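Local atomic coordinates of glutaredoxin family protein (Xanthomonas campestris, PDB entry 1TTZ), a protein that is of unknown function but, as a glutaredoxin-like member of the thioredoxin clan, probably takes part in thiol-disulfide redox chemistry. Residues A[51-54]-A[55-59]. Sequence-based numbering, arbitrary orientation.
Sequences LRDP and MGREL
Asp53 and Arg57 tie the turn of this hairpin together. With its CG wedged between backbone N and carbonyl carbon (chi1 69°), Asp53 brings its short carboxylate to the returning chain, where OD1 takes the backbone N of Arg57 (2.9 Å) from above the carboxylate plane. OD2 receives two donors from one face of that plane, Arg57 NE at 2.9 Å on the syn side and NH2 at 3.0 Å; the bend at chi3 (-51°) brings the guanidinium round side-on. Trp71 makes a cation-pi contact with this guanidinium and its carbonyl accepts from NH2, which should help fix the group's rotation. Pro54, its phi restricted, suits the first corner; at Gly56's positive phi (98°) a CB would jam against the preceding carbonyl O, calling for glycine. Gly56 N donates to Asp53 O (2.8 Å), Asp53 N to Arg57 O (3.0 Å). In the strands, Arg52 and Glu58 form the non-hydrogen-bonded pair, the extended Arg52 sending NH2 to Glu58 OE1 (2.7 Å), in its guanidinium plane but above the carboxylate; Tyr44 and Arg47 also hold that carboxylate. On the opposite face Leu51 and Leu59, hydrogen-bonded, pack against helix 65-73. This is a hairpin closed by a type I turn with a G1 beta bulge, at the edge of the thioredoxin-fold sheet.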
loop_
_atom_site.group_PDB
_atom_site.type_symbol
_atom_site.label_atom_id
_atom_site.label_comp_id
_atom_site.label_asym_id
_atom_site.label_seq_id
_atom_site.Cartn_x
_atom_site.Cartn_y
_atom_site.Cartn_z
ATOM N N LEU A 51 -2.198 -0.119 1.098
ATOM C CA LEU A 51 -2.522 0.673 -0.085
ATOM C C LEU A 51 -3.861 1.377 0.110
ATOM O O LEU A 51 -4.816 0.778 0.604
ATOM C CB LEU A 51 -2.608 -0.222 -1.321
ATOM C CG LEU A 51 -1.339 -0.379 -2.157
ATOM C CD1 LEU A 51 -1.531 -1.519 -3.144
ATOM C CD2 LEU A 51 -1.027 0.932 -2.892
ATOM N N ARG A 52 -3.935 2.645 -0.277
ATOM C CA ARG A 52 -5.177 3.395 -0.135
ATOM C C ARG A 52 -5.475 4.090 -1.462
ATOM O O ARG A 52 -4.584 4.696 -2.056
ATOM C CB ARG A 52 -5.023 4.429 0.989
ATOM C CG ARG A 52 -6.273 5.237 1.315
ATOM C CD ARG A 52 -5.934 6.375 2.269
ATOM N NE ARG A 52 -7.075 7.245 2.546
ATOM C CZ ARG A 52 -7.980 7.019 3.493
ATOM N NH1 ARG A 52 -8.982 7.868 3.670
ATOM N NH2 ARG A 52 -7.879 5.950 4.272
ATOM N N ASP A 53 -6.711 3.992 -1.947
ATOM C CA ASP A 53 -7.040 4.650 -3.203
ATOM C C ASP A 53 -7.763 5.972 -2.970
ATOM O O ASP A 53 -8.099 6.314 -1.839
ATOM C CB ASP A 53 -7.861 3.720 -4.120
ATOM C CG ASP A 53 -9.268 3.455 -3.612
ATOM O OD1 ASP A 53 -9.715 4.121 -2.658
ATOM O OD2 ASP A 53 -9.932 2.569 -4.193
ATOM N N PRO A 54 -7.996 6.744 -4.040
ATOM C CA PRO A 54 -8.682 8.036 -3.912
ATOM C C PRO A 54 -9.994 7.971 -3.131
ATOM O O PRO A 54 -10.302 8.871 -2.351
ATOM C CB PRO A 54 -8.882 8.458 -5.367
ATOM C CG PRO A 54 -7.660 7.895 -6.040
ATOM C CD PRO A 54 -7.581 6.505 -5.437
HETATM N N MSE A 55 -10.748 6.895 -3.337
HETATM C CA MSE A 55 -12.030 6.697 -2.667
HETATM C C MSE A 55 -11.883 6.479 -1.169
HETATM O O MSE A 55 -12.858 6.568 -0.425
HETATM C CB MSE A 55 -12.756 5.496 -3.274
HETATM C CG MSE A 55 -14.107 5.830 -3.872
HETATM SE SE MSE A 55 -13.991 7.282 -5.146
HETATM C CE MSE A 55 -14.838 8.684 -4.101
ATOM N N GLY A 56 -10.668 6.183 -0.730
ATOM C CA GLY A 56 -10.446 5.958 0.682
ATOM C C GLY A 56 -10.426 4.486 1.043
ATOM O O GLY A 56 -10.276 4.143 2.213
ATOM N N ARG A 57 -10.589 3.611 0.052
ATOM C CA ARG A 57 -10.556 2.173 0.306
ATOM C C ARG A 57 -9.126 1.794 0.629
ATOM O O ARG A 57 -8.192 2.422 0.139
ATOM C CB ARG A 57 -10.999 1.378 -0.922
ATOM C CG ARG A 57 -12.468 1.471 -1.287
ATOM C CD ARG A 57 -12.780 0.430 -2.361
ATOM N NE ARG A 57 -11.837 0.544 -3.467
ATOM C CZ ARG A 57 -11.387 -0.475 -4.190
ATOM N NH1 ARG A 57 -11.790 -1.713 -3.935
ATOM N NH2 ARG A 57 -10.519 -0.250 -5.165
ATOM N N GLU A 58 -8.950 0.768 1.448
ATOM C CA GLU A 58 -7.613 0.333 1.813
ATOM C C GLU A 58 -7.422 -1.179 1.711
ATOM O O GLU A 58 -8.338 -1.962 1.973
ATOM C CB GLU A 58 -7.259 0.841 3.220
ATOM C CG GLU A 58 -6.966 2.348 3.266
ATOM C CD GLU A 58 -6.499 2.837 4.629
ATOM O OE1 GLU A 58 -6.029 3.993 4.713
ATOM O OE2 GLU A 58 -6.606 2.075 5.617
ATOM N N LEU A 59 -6.222 -1.568 1.294
ATOM C CA LEU A 59 -5.850 -2.968 1.134
ATOM C C LEU A 59 -4.622 -3.185 2.009
ATOM O O LEU A 59 -3.583 -2.556 1.785
ATOM C CB LEU A 59 -5.489 -3.250 -0.323
ATOM C CG LEU A 59 -5.236 -4.712 -0.699
ATOM C CD1 LEU A 59 -6.535 -5.501 -0.585
ATOM C CD2 LEU A 59 -4.691 -4.780 -2.125
#